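Side-chain contacts in molybdopterin biosynthesis enzyme, MoaB (Thermus thermophilus, PDB 3MCH), which probably binds molybdopterin as a trimeric MogA/MoaB-family protein and acts in biosynthesis of the molybdenum cofactor: residues 36-41 and 61-66; 97-102 and 115-120; 127-132 and 136-141. All coordinates share one frame; numbering follows the deposited sequence.

Contact 1: 36-41 and 61-66; sequences EVAAYE and EGLDLI
Ala38, Ala39 and Leu63, the residues that meet here, carry no flat side-chain group, so neither a ring face nor a ring edge takes part and the contact is methyl against methyl. Of the flat groups nearby, the ring of Tyr40 serves other partners, stacked with His23 and bonded through OH to Asp20, whereas Trp57 of helix 47-60 packs on Leu63 and hydrogen-bonds through NE1 to Glu41, linking the two segments. CD2 of Leu63 approaches CB of Ala38 at 4.2 Å, and CD1 reaches CB of Ala39 at 4.1 Å, so each branch meets the methyl of one of two consecutive alanines. Its CG stands beside the backbone N (chi1 -62°), which sends the fork toward strand 35-43. That two neighbouring alanines face it together is probably due to the non-extended psi of Ala38 (-4°), which interrupts the usual reversal of direction along a strand. Strand 2-9 lies between 35-43 and 65-69 in the sheet and is hydrogen-bonded to Ala38 and Ala39 through Val4 and Ile6; Leu63 thus leans across from the helix-to-strand turn of the beta-alpha-beta crossover 35-43, 47-60, 65-69. With no hydrogen bond between the segments and only 85 Å² buried, the chemistry is purely apolar and weakly directional, consistent with the strand being placed largely by its backbone bonds to strand 2-9, with this contact adding only apolar packing.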
ATOM      1  N   GLU B  36     -22.136 -17.631   1.864  1.00 16.64           N
ATOM      2  CA  GLU B  36     -23.511 -17.720   1.406  1.00 17.19           C
ATOM      3  C   GLU B  36     -23.884 -16.316   0.948  1.00 15.29           C
ATOM      4  O   GLU B  36     -23.817 -15.353   1.721  1.00 16.42           O
ATOM      5  CB  GLU B  36     -24.443 -18.234   2.515  1.00 18.61           C
ATOM      6  CG  GLU B  36     -24.382 -17.501   3.836  1.00 20.11           C
ATOM      7  CD  GLU B  36     -25.175 -18.213   4.922  1.00 22.50           C
ATOM      8  OE1 GLU B  36     -25.708 -19.314   4.651  1.00 22.41           O
ATOM      9  OE2 GLU B  36     -25.262 -17.674   6.048  1.00 22.30           O
ATOM     10  N   VAL B  37     -24.226 -16.199  -0.332  1.00 13.73           N
ATOM     11  CA  VAL B  37     -24.586 -14.913  -0.909  1.00 14.20           C
ATOM     12  C   VAL B  37     -25.993 -14.565  -0.462  1.00 14.73           C
ATOM     13  O   VAL B  37     -26.973 -15.168  -0.917  1.00 14.61           O
ATOM     14  CB  VAL B  37     -24.506 -14.957  -2.450  1.00 15.45           C
ATOM     15  CG1 VAL B  37     -24.922 -13.615  -3.040  1.00 16.90           C
ATOM     16  CG2 VAL B  37     -23.077 -15.297  -2.876  1.00 17.90           C
ATOM     17  N   ALA B  38     -26.074 -13.589   0.436  1.00 14.31           N
ATOM     18  CA  ALA B  38     -27.335 -13.157   1.015  1.00 14.49           C
ATOM     19  C   ALA B  38     -27.898 -11.887   0.396  1.00 14.60           C
ATOM     20  O   ALA B  38     -28.995 -11.456   0.746  1.00 15.64           O
ATOM     21  CB  ALA B  38     -27.164 -12.964   2.510  1.00 15.75           C
ATOM     22  N   ALA B  39     -27.148 -11.279  -0.514  1.00 13.91           N
ATOM     23  CA  ALA B  39     -27.620 -10.059  -1.153  1.00 14.20           C
ATOM     24  C   ALA B  39     -26.893  -9.774  -2.448  1.00 14.11           C
ATOM     25  O   ALA B  39     -25.720 -10.108  -2.600  1.00 13.69           O
ATOM     26  CB  ALA B  39     -27.454  -8.877  -0.202  1.00 15.04           C
ATOM     27  N   TYR B  40     -27.614  -9.159  -3.380  1.00 14.25           N
ATOM     28  CA  TYR B  40     -27.069  -8.769  -4.669  1.00 15.95           C
ATOM     29  C   TYR B  40     -27.851  -7.569  -5.186  1.00 17.27           C
ATOM     30  O   TYR B  40     -29.082  -7.614  -5.292  1.00 19.20           O
ATOM     31  CB  TYR B  40     -27.161  -9.912  -5.685  1.00 16.51           C
ATOM     32  CG  TYR B  40     -27.008  -9.439  -7.118  1.00 18.79           C
ATOM     33  CD1 TYR B  40     -25.852  -8.777  -7.536  1.00 16.50           C
ATOM     34  CD2 TYR B  40     -28.037  -9.616  -8.046  1.00 19.61           C
ATOM     35  CE1 TYR B  40     -25.726  -8.296  -8.843  1.00 18.46           C
ATOM     36  CE2 TYR B  40     -27.920  -9.141  -9.351  1.00 20.61           C
ATOM     37  CZ  TYR B  40     -26.764  -8.482  -9.741  1.00 20.28           C
ATOM     38  OH  TYR B  40     -26.654  -7.995 -11.024  1.00 23.54           O
ATOM     39  N   GLU B  41     -27.137  -6.494  -5.496  1.00 18.00           N
ATOM     40  CA  GLU B  41     -27.762  -5.284  -6.010  1.00 19.21           C
ATOM     41  C   GLU B  41     -26.883  -4.605  -7.053  1.00 20.60           C
ATOM     42  O   GLU B  41     -25.663  -4.802  -7.091  1.00 18.46           O
ATOM     43  CB  GLU B  41     -28.041  -4.289  -4.868  1.00 19.62           C
ATOM     44  CG  GLU B  41     -29.296  -4.573  -4.033  1.00 22.68           C
ATOM     45  CD  GLU B  41     -29.516  -3.535  -2.929  1.00 23.99           C
ATOM     46  OE1 GLU B  41     -29.452  -2.323  -3.226  1.00 25.40           O
ATOM     47  OE2 GLU B  41     -29.763  -3.926  -1.765  1.00 21.95           O
ATOM     48  N   GLU B  61     -28.269  -4.558   7.665  1.00 28.63           N
ATOM     49  CA  GLU B  61     -28.354  -5.974   7.311  1.00 27.01           C
ATOM     50  C   GLU B  61     -27.320  -6.820   8.048  1.00 25.95           C
ATOM     51  O   GLU B  61     -27.514  -8.021   8.240  1.00 26.43           O
ATOM     52  CB  GLU B  61     -28.186  -6.162   5.801  1.00 27.98           C
ATOM     53  CG  GLU B  61     -29.218  -5.428   4.951  1.00 30.58           C
ATOM     54  CD  GLU B  61     -30.646  -5.678   5.407  1.00 33.49           C
ATOM     55  OE1 GLU B  61     -30.977  -6.838   5.719  1.00 32.56           O
ATOM     56  OE2 GLU B  61     -31.442  -4.715   5.443  1.00 34.70           O
ATOM     57  N   GLY B  62     -26.216  -6.193   8.443  1.00 22.83           N
ATOM     58  CA  GLY B  62     -25.177  -6.899   9.170  1.00 21.69           C
ATOM     59  C   GLY B  62     -24.408  -7.935   8.373  1.00 18.38           C
ATOM     60  O   GLY B  62     -23.979  -8.948   8.925  1.00 18.57           O
ATOM     61  N   LEU B  63     -24.224  -7.693   7.080  1.00 17.31           N
ATOM     62  CA  LEU B  63     -23.486  -8.651   6.265  1.00 14.59           C
ATOM     63  C   LEU B  63     -22.050  -8.750   6.767  1.00 15.40           C
ATOM     64  O   LEU B  63     -21.506  -7.798   7.327  1.00 15.76           O
ATOM     65  CB  LEU B  63     -23.504  -8.239   4.791  1.00 14.57           C
ATOM     66  CG  LEU B  63     -24.889  -8.186   4.134  1.00 15.29           C
ATOM     67  CD1 LEU B  63     -24.727  -7.793   2.681  1.00 17.68           C
ATOM     68  CD2 LEU B  63     -25.586  -9.535   4.245  1.00 16.92           C
ATOM     69  N   ASP B  64     -21.443  -9.911   6.563  1.00 13.79           N
ATOM     70  CA  ASP B  64     -20.078 -10.157   7.008  1.00 13.57           C
ATOM     71  C   ASP B  64     -19.066  -9.694   5.974  1.00 13.84           C
ATOM     72  O   ASP B  64     -18.011  -9.159   6.316  1.00 13.44           O
ATOM     73  CB  ASP B  64     -19.885 -11.649   7.275  1.00 15.04           C
ATOM     74  CG  ASP B  64     -20.873 -12.184   8.293  1.00 17.41           C
ATOM     75  OD1 ASP B  64     -21.045 -11.528   9.345  1.00 18.91           O
ATOM     76  OD2 ASP B  64     -21.471 -13.257   8.048  1.00 17.85           O
ATOM     77  N   LEU B  65     -19.402  -9.900   4.708  1.00 12.14           N
ATOM     78  CA  LEU B  65     -18.523  -9.521   3.611  1.00 11.66           C
ATOM     79  C   LEU B  65     -19.281  -8.800   2.515  1.00 11.67           C
ATOM     80  O   LEU B  65     -20.368  -9.222   2.120  1.00 12.57           O
ATOM     81  CB  LEU B  65     -17.869 -10.772   3.004  1.00 11.41           C
ATOM     82  CG  LEU B  65     -16.992 -10.557   1.767  1.00 11.73           C
ATOM     83  CD1 LEU B  65     -15.695  -9.857   2.164  1.00 11.16           C
ATOM     84  CD2 LEU B  65     -16.680 -11.901   1.110  1.00 10.30           C
ATOM     85  N   ILE B  66     -18.715  -7.703   2.033  1.00 11.04           N
ATOM     86  CA  ILE B  66     -19.325  -6.991   0.926  1.00 12.62           C
ATOM     87  C   ILE B  66     -18.292  -6.927  -0.183  1.00 13.72           C
ATOM     88  O   ILE B  66     -17.199  -6.392   0.004  1.00 13.82           O
ATOM     89  CB  ILE B  66     -19.741  -5.553   1.283  1.00 13.08           C
ATOM     90  CG1 ILE B  66     -20.853  -5.575   2.328  1.00 15.19           C
ATOM     91  CG2 ILE B  66     -20.203  -4.822   0.012  1.00 13.49           C
ATOM     92  CD1 ILE B  66     -21.120  -4.236   3.011  1.00 25.29           C
TER

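Contact 2: 97-102 and 115-120; sequences ELMRLV and GVAGVR
Met99 and Ala117 form the tight part of this contact, while Arg100 and Gly115 are joined through water. The methionine enters end first: its methyl CE lies 4.2 Å from CB of Ala117 and 3.8 Å from O of Val116, so one methyl rests against both an apolar side chain and a backbone carbonyl. A turn about the CG-SD bond (chi3 -72°) carries CE round to this position. Leu126 and Leu128 of strand 123-128, together with Val142 of helix 132-142, also pack on Met99, which makes the site a buried hydrophobic junction.

The Arg100 side is looser. Its NH1 stays 3.6 Å from O of Gly115, an oblique approach, and a single water spans the gap. This water sits at the edge of the guanidinium, in its plane, where it accepts from NH1 of Arg100 at 2.9 Å and donates to O of Gly115 at 2.8 Å. The arginine is nevertheless firmly held: NH1 also bonds to O of Ser113, and NH2 makes a salt bridge with Glu97 of the third subunit. Glu97 of this chain is paired in the same way with Arg100 of the second subunit, so the charges probably compensate one another around the trimer.

Between these two sides the helix ends. Leu101 takes a positive phi (57°), and its N bonds to O of Leu98 at 2.9 Å. A weak bond of 3.5 Å runs from N of Val102 to O of Glu97. These features define a Schellman motif, which here terminates helix 93-99 beside the sheet strand 117-120 and at the subunit interface of a trimeric MogA/MoaB-type fold.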
ATOM      1  N   GLU B  97      -3.695  -4.994  -1.969  1.00 11.97           N
ATOM      2  CA  GLU B  97      -2.494  -5.418  -2.693  1.00 11.84           C
ATOM      3  C   GLU B  97      -2.736  -6.786  -3.338  1.00 13.39           C
ATOM      4  O   GLU B  97      -2.342  -7.027  -4.478  1.00 14.05           O
ATOM      5  CB  GLU B  97      -1.305  -5.489  -1.724  1.00 14.17           C
ATOM      6  CG  GLU B  97      -0.990  -4.153  -1.078  1.00 13.23           C
ATOM      7  CD  GLU B  97      -0.067  -4.257   0.125  1.00 16.67           C
ATOM      8  OE1 GLU B  97       0.099  -5.367   0.674  1.00 14.90           O
ATOM      9  OE2 GLU B  97       0.483  -3.209   0.535  1.00 17.35           O
ATOM     10  N   LEU B  98      -3.390  -7.686  -2.612  1.00 13.46           N
ATOM     11  CA  LEU B  98      -3.660  -9.007  -3.168  1.00 11.66           C
ATOM     12  C   LEU B  98      -4.547  -8.888  -4.399  1.00 13.12           C
ATOM     13  O   LEU B  98      -4.332  -9.583  -5.397  1.00 13.48           O
ATOM     14  CB  LEU B  98      -4.336  -9.912  -2.130  1.00 12.16           C
ATOM     15  CG  LEU B  98      -3.478 -10.384  -0.952  1.00 13.12           C
ATOM     16  CD1 LEU B  98      -4.301 -11.303  -0.068  1.00 13.66           C
ATOM     17  CD2 LEU B  98      -2.237 -11.109  -1.466  1.00 16.21           C
ATOM     18  N   MET B  99      -5.538  -8.000  -4.343  1.00 12.20           N
ATOM     19  CA  MET B  99      -6.447  -7.832  -5.474  1.00 13.76           C
ATOM     20  C   MET B  99      -5.758  -7.256  -6.711  1.00 15.36           C
ATOM     21  O   MET B  99      -6.267  -7.382  -7.827  1.00 17.01           O
ATOM     22  CB  MET B  99      -7.645  -6.964  -5.074  1.00 14.29           C
ATOM     23  CG  MET B  99      -8.574  -7.656  -4.084  1.00 13.11           C
ATOM     24  SD  MET B  99     -10.119  -6.777  -3.749  1.00 15.70           S
ATOM     25  CE  MET B  99      -9.495  -5.401  -2.768  1.00 13.68           C
ATOM     26  N   ARG B 100      -4.602  -6.627  -6.516  1.00 14.25           N
ATOM     27  CA  ARG B 100      -3.845  -6.077  -7.638  1.00 15.53           C
ATOM     28  C   ARG B 100      -2.861  -7.121  -8.159  1.00 16.16           C
ATOM     29  O   ARG B 100      -2.094  -6.853  -9.086  1.00 17.76           O
ATOM     30  CB  ARG B 100      -3.088  -4.810  -7.222  1.00 14.89           C
ATOM     31  CG  ARG B 100      -3.937  -3.555  -7.213  1.00 15.01           C
ATOM     32  CD  ARG B 100      -3.081  -2.307  -7.034  1.00 14.72           C
ATOM     33  NE  ARG B 100      -2.709  -2.054  -5.643  1.00 14.60           N
ATOM     34  CZ  ARG B 100      -3.516  -1.497  -4.745  1.00 16.34           C
ATOM     35  NH1 ARG B 100      -4.749  -1.135  -5.087  1.00 16.44           N
ATOM     36  NH2 ARG B 100      -3.084  -1.277  -3.511  1.00 14.87           N
ATOM     37  N   LEU B 101      -2.884  -8.302  -7.543  1.00 17.10           N
ATOM     38  CA  LEU B 101      -2.019  -9.422  -7.932  1.00 17.09           C
ATOM     39  C   LEU B 101      -0.538  -9.047  -7.892  1.00 20.60           C
ATOM     40  O   LEU B 101       0.257  -9.519  -8.711  1.00 20.46           O
ATOM     41  CB  LEU B 101      -2.386  -9.892  -9.344  1.00 17.76           C
ATOM     42  CG  LEU B 101      -3.878 -10.081  -9.645  1.00 19.30           C
ATOM     43  CD1 LEU B 101      -4.058 -10.539 -11.098  1.00 19.08           C
ATOM     44  CD2 LEU B 101      -4.476 -11.094  -8.681  1.00 19.51           C
ATOM     45  N   VAL B 102      -0.170  -8.217  -6.924  1.00 20.45           N
ATOM     46  CA  VAL B 102       1.206  -7.742  -6.787  1.00 22.91           C
ATOM     47  C   VAL B 102       2.257  -8.837  -6.654  1.00 24.46           C
ATOM     48  O   VAL B 102       2.174  -9.696  -5.776  1.00 24.10           O
ATOM     49  CB  VAL B 102       1.350  -6.792  -5.572  1.00 21.38           C
ATOM     50  CG1 VAL B 102       2.769  -6.242  -5.502  1.00 22.01           C
ATOM     51  CG2 VAL B 102       0.354  -5.661  -5.677  1.00 21.92           C
ATOM     52  N   GLY B 115      -9.033  -0.114  -6.206  1.00 15.10           N
ATOM     53  CA  GLY B 115      -9.930  -0.659  -5.204  1.00 14.37           C
ATOM     54  C   GLY B 115      -9.294  -0.745  -3.833  1.00 13.87           C
ATOM     55  O   GLY B 115      -8.110  -1.070  -3.712  1.00 14.11           O
ATOM     56  N   VAL B 116     -10.069  -0.425  -2.799  1.00 13.92           N
ATOM     57  CA  VAL B 116      -9.569  -0.502  -1.432  1.00 14.88           C
ATOM     58  C   VAL B 116     -10.219  -1.682  -0.715  1.00 15.17           C
ATOM     59  O   VAL B 116     -11.097  -2.362  -1.264  1.00 14.37           O
ATOM     60  CB  VAL B 116      -9.868   0.796  -0.625  1.00 15.97           C
ATOM     61  CG1 VAL B 116      -9.230   1.997  -1.313  1.00 15.65           C
ATOM     62  CG2 VAL B 116     -11.370   1.003  -0.484  1.00 15.64           C
ATOM     63  N   ALA B 117      -9.759  -1.935   0.504  1.00 13.61           N
ATOM     64  CA  ALA B 117     -10.297  -2.997   1.339  1.00 13.02           C
ATOM     65  C   ALA B 117     -10.303  -2.449   2.754  1.00 12.74           C
ATOM     66  O   ALA B 117      -9.366  -1.762   3.162  1.00 13.09           O
ATOM     67  CB  ALA B 117      -9.417  -4.242   1.259  1.00 14.50           C
ATOM     68  N   GLY B 118     -11.359  -2.734   3.501  1.00 13.27           N
ATOM     69  CA  GLY B 118     -11.414  -2.242   4.859  1.00 12.95           C
ATOM     70  C   GLY B 118     -12.569  -2.796   5.652  1.00 15.15           C
ATOM     71  O   GLY B 118     -13.323  -3.649   5.181  1.00 14.51           O
ATOM     72  N   VAL B 119     -12.712  -2.292   6.870  1.00 15.55           N
ATOM     73  CA  VAL B 119     -13.772  -2.736   7.755  1.00 15.99           C
ATOM     74  C   VAL B 119     -14.645  -1.576   8.207  1.00 17.67           C
ATOM     75  O   VAL B 119     -14.154  -0.478   8.457  1.00 16.43           O
ATOM     76  CB  VAL B 119     -13.180  -3.411   9.020  1.00 15.50           C
ATOM     77  CG1 VAL B 119     -14.287  -3.764  10.014  1.00 16.31           C
ATOM     78  CG2 VAL B 119     -12.396  -4.661   8.615  1.00 14.62           C
ATOM     79  N   ARG B 120     -15.947  -1.827   8.268  1.00 18.05           N
ATOM     80  CA  ARG B 120     -16.909  -0.856   8.772  1.00 18.48           C
ATOM     81  C   ARG B 120     -17.724  -1.689   9.755  1.00 18.54           C
ATOM     82  O   ARG B 120     -18.358  -2.676   9.365  1.00 18.64           O
ATOM     83  CB  ARG B 120     -17.823  -0.299   7.675  1.00 19.80           C
ATOM     84  CG  ARG B 120     -18.780   0.768   8.218  1.00 22.72           C
ATOM     85  CD  ARG B 120     -19.842   1.198   7.216  1.00 23.49           C
ATOM     86  NE  ARG B 120     -20.875   2.010   7.858  1.00 25.21           N
ATOM     87  CZ  ARG B 120     -20.726   3.281   8.225  1.00 26.46           C
ATOM     88  NH1 ARG B 120     -19.580   3.914   8.008  1.00 25.49           N
ATOM     89  NH2 ARG B 120     -21.727   3.920   8.822  1.00 26.58           N
TER
HETATM   90  O   HOH W   1      -5.951   0.566  -3.093  1.00 20.21           O

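Contact 3: 127-132 and 136-141; sequences NLPGSP and RESLEA
Leu128 and Ser138 share one first torsion (chi1 -63° and -64°): CG of Leu128 and OG of Ser138 both stand anti to the carbonyl carbon, and with the extended second torsion of Leu128 (chi2 166°), CD2 comes to 3.8 Å from CB of Ser138. They close a strand-turn-helix unit in which strand 123-128 passes through a Pro-Gly-Ser-Pro turn into helix 132-142; in this family the turn probably borders the molybdopterin pocket. Ser131 is the N-cap, its OG bonded to N of Gly134. CD2 of Leu128 also lies 4.0 Å from CB of Leu139, while Ile26 and Leu67 complete the apolar surroundings of Leu128. At the outer side, O of Pro132 accepts the first-turn bond from N of Arg136 at 3.0 Å. The arginine bends at chi3 so that its guanidinium folds back over the same carbonyl; O of Pro132 sits 3.9 Å from the guanidinium plane, facing the middle of the group. With an alanine here the backbone bond could remain, but the carbonyl would probably lose this charged cover and be left more open to solvent. Deeper in, OG of Ser138, hydrogen-bonded to O of Met99 and to O of Gly134, stands 3.3 Å from CD of Pro129.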
ATOM      1  N   ASN B 127     -13.180  -3.884  -2.739  1.00 11.92           N
ATOM      2  CA  ASN B 127     -13.525  -3.319  -4.050  1.00 12.56           C
ATOM      3  C   ASN B 127     -12.834  -4.151  -5.130  1.00 13.10           C
ATOM      4  O   ASN B 127     -11.626  -4.007  -5.338  1.00 12.81           O
ATOM      5  CB  ASN B 127     -12.987  -1.892  -4.222  1.00 15.44           C
ATOM      6  CG  ASN B 127     -13.642  -0.878  -3.310  1.00 14.95           C
ATOM      7  OD1 ASN B 127     -13.044   0.159  -3.024  1.00 16.32           O
ATOM      8  ND2 ASN B 127     -14.869  -1.145  -2.876  1.00 16.04           N
ATOM      9  N   LEU B 128     -13.586  -5.004  -5.820  1.00 13.89           N
ATOM     10  CA  LEU B 128     -13.036  -5.817  -6.904  1.00 14.02           C
ATOM     11  C   LEU B 128     -13.188  -5.067  -8.233  1.00 15.34           C
ATOM     12  O   LEU B 128     -14.053  -4.199  -8.369  1.00 15.68           O
ATOM     13  CB  LEU B 128     -13.805  -7.136  -7.019  1.00 13.41           C
ATOM     14  CG  LEU B 128     -13.783  -8.128  -5.859  1.00 13.18           C
ATOM     15  CD1 LEU B 128     -14.866  -9.174  -6.073  1.00 15.07           C
ATOM     16  CD2 LEU B 128     -12.411  -8.784  -5.779  1.00 16.21           C
ATOM     17  N   PRO B 129     -12.342  -5.386  -9.225  1.00 16.14           N
ATOM     18  CA  PRO B 129     -12.429  -4.728 -10.533  1.00 18.17           C
ATOM     19  C   PRO B 129     -13.785  -5.068 -11.161  1.00 19.06           C
ATOM     20  O   PRO B 129     -14.477  -5.972 -10.686  1.00 19.66           O
ATOM     21  CB  PRO B 129     -11.263  -5.341 -11.304  1.00 18.57           C
ATOM     22  CG  PRO B 129     -10.271  -5.622 -10.230  1.00 19.51           C
ATOM     23  CD  PRO B 129     -11.130  -6.217  -9.145  1.00 17.87           C
ATOM     24  N   GLY B 130     -14.139  -4.376 -12.239  1.00 20.86           N
ATOM     25  CA  GLY B 130     -15.431  -4.591 -12.873  1.00 22.27           C
ATOM     26  C   GLY B 130     -15.623  -5.665 -13.928  1.00 23.91           C
ATOM     27  O   GLY B 130     -16.764  -6.031 -14.220  1.00 23.93           O
ATOM     28  N   SER B 131     -14.546  -6.175 -14.513  1.00 24.38           N
ATOM     29  CA  SER B 131     -14.696  -7.212 -15.535  1.00 25.13           C
ATOM     30  C   SER B 131     -14.782  -8.592 -14.893  1.00 23.95           C
ATOM     31  O   SER B 131     -14.276  -8.808 -13.792  1.00 22.33           O
ATOM     32  CB  SER B 131     -13.521  -7.182 -16.514  1.00 26.03           C
ATOM     33  OG  SER B 131     -12.337  -7.685 -15.923  1.00 27.54           O
ATOM     34  N   PRO B 132     -15.442  -9.545 -15.569  1.00 24.17           N
ATOM     35  CA  PRO B 132     -15.565 -10.898 -15.021  1.00 22.67           C
ATOM     36  C   PRO B 132     -14.191 -11.490 -14.716  1.00 22.99           C
ATOM     37  O   PRO B 132     -13.970 -12.048 -13.639  1.00 21.84           O
ATOM     38  CB  PRO B 132     -16.291 -11.653 -16.132  1.00 24.14           C
ATOM     39  CG  PRO B 132     -17.148 -10.594 -16.744  1.00 24.78           C
ATOM     40  CD  PRO B 132     -16.204  -9.419 -16.826  1.00 24.49           C
ATOM     41  N   ARG B 136     -12.680 -12.005 -10.924  1.00 18.99           N
ATOM     42  CA  ARG B 136     -12.330 -13.389 -10.636  1.00 18.64           C
ATOM     43  C   ARG B 136     -10.907 -13.553 -10.119  1.00 18.38           C
ATOM     44  O   ARG B 136     -10.681 -14.173  -9.076  1.00 16.90           O
ATOM     45  CB  ARG B 136     -12.516 -14.246 -11.890  1.00 20.61           C
ATOM     46  CG  ARG B 136     -12.295 -15.731 -11.670  1.00 22.49           C
ATOM     47  CD  ARG B 136     -12.393 -16.502 -12.986  1.00 26.22           C
ATOM     48  NE  ARG B 136     -13.623 -16.197 -13.717  1.00 27.27           N
ATOM     49  CZ  ARG B 136     -13.657 -15.678 -14.940  1.00 28.25           C
ATOM     50  NH1 ARG B 136     -12.529 -15.400 -15.581  1.00 29.62           N
ATOM     51  NH2 ARG B 136     -14.822 -15.438 -15.525  1.00 30.85           N
ATOM     52  N   GLU B 137      -9.943 -12.999 -10.846  1.00 19.13           N
ATOM     53  CA  GLU B 137      -8.549 -13.120 -10.446  1.00 19.58           C
ATOM     54  C   GLU B 137      -8.264 -12.423  -9.122  1.00 16.45           C
ATOM     55  O   GLU B 137      -7.533 -12.950  -8.286  1.00 17.06           O
ATOM     56  CB  GLU B 137      -7.630 -12.568 -11.537  1.00 23.04           C
ATOM     57  CG  GLU B 137      -7.760 -13.290 -12.864  1.00 26.54           C
ATOM     58  CD  GLU B 137      -6.581 -13.032 -13.781  1.00 29.46           C
ATOM     59  OE1 GLU B 137      -6.156 -11.863 -13.894  1.00 28.01           O
ATOM     60  OE2 GLU B 137      -6.083 -14.001 -14.389  1.00 30.89           O
ATOM     61  N   SER B 138      -8.841 -11.242  -8.933  1.00 16.60           N
ATOM     62  CA  SER B 138      -8.630 -10.506  -7.694  1.00 15.16           C
ATOM     63  C   SER B 138      -9.235 -11.246  -6.504  1.00 15.29           C
ATOM     64  O   SER B 138      -8.645 -11.282  -5.424  1.00 15.45           O
ATOM     65  CB  SER B 138      -9.238  -9.103  -7.789  1.00 15.32           C
ATOM     66  OG  SER B 138      -8.580  -8.332  -8.775  1.00 15.61           O
ATOM     67  N   LEU B 139     -10.408 -11.841  -6.693  1.00 15.61           N
ATOM     68  CA  LEU B 139     -11.054 -12.549  -5.596  1.00 15.26           C
ATOM     69  C   LEU B 139     -10.339 -13.865  -5.289  1.00 16.47           C
ATOM     70  O   LEU B 139     -10.220 -14.256  -4.129  1.00 16.87           O
ATOM     71  CB  LEU B 139     -12.540 -12.793  -5.912  1.00 16.34           C
ATOM     72  CG  LEU B 139     -13.385 -13.431  -4.803  1.00 15.57           C
ATOM     73  CD1 LEU B 139     -13.338 -12.588  -3.531  1.00 17.22           C
ATOM     74  CD2 LEU B 139     -14.825 -13.570  -5.289  1.00 17.45           C
ATOM     75  N   GLU B 140      -9.855 -14.548  -6.319  1.00 16.72           N
ATOM     76  CA  GLU B 140      -9.139 -15.801  -6.101  1.00 15.94           C
ATOM     77  C   GLU B 140      -7.843 -15.540  -5.350  1.00 15.76           C
ATOM     78  O   GLU B 140      -7.367 -16.391  -4.606  1.00 16.18           O
ATOM     79  CB  GLU B 140      -8.837 -16.490  -7.434  1.00 19.75           C
ATOM     80  CG  GLU B 140     -10.081 -16.946  -8.173  1.00 23.55           C
ATOM     81  CD  GLU B 140      -9.763 -17.674  -9.462  1.00 28.04           C
ATOM     82  OE1 GLU B 140      -8.920 -17.171 -10.232  1.00 30.40           O
ATOM     83  OE2 GLU B 140     -10.363 -18.743  -9.708  1.00 29.78           O
ATOM     84  N   ALA B 141      -7.273 -14.352  -5.543  1.00 15.24           N
ATOM     85  CA  ALA B 141      -6.029 -13.994  -4.872  1.00 15.60           C
ATOM     86  C   ALA B 141      -6.225 -13.828  -3.364  1.00 15.29           C
ATOM     87  O   ALA B 141      -5.328 -14.134  -2.574  1.00 16.33           O
ATOM     88  CB  ALA B 141      -5.459 -12.705  -5.475  1.00 17.64           C
TER

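How the contacts relate
The three contacts follow one another along the chain and reach a single mixed sheet. Contacts 2 and 3 are directly joined, their centres about 10 Å apart: O of Val116 probably accepts a hydrogen bond from N of Asn127 at 3.0 Å, across neighbouring strands, and O of Leu98 packs on CB of Ala141 at 3.3 Å. Contact 1 stands apart, on the opposite side of the chain's centre, with its centre about 18 Å from that of contact 2 and 17 Å from that of contact 3. Subunit neighbours reach contacts 2 and 3 but not contact 1. If the turn at 129-132 borders the pterin pocket, as is likely, contact 3 lies nearest to it.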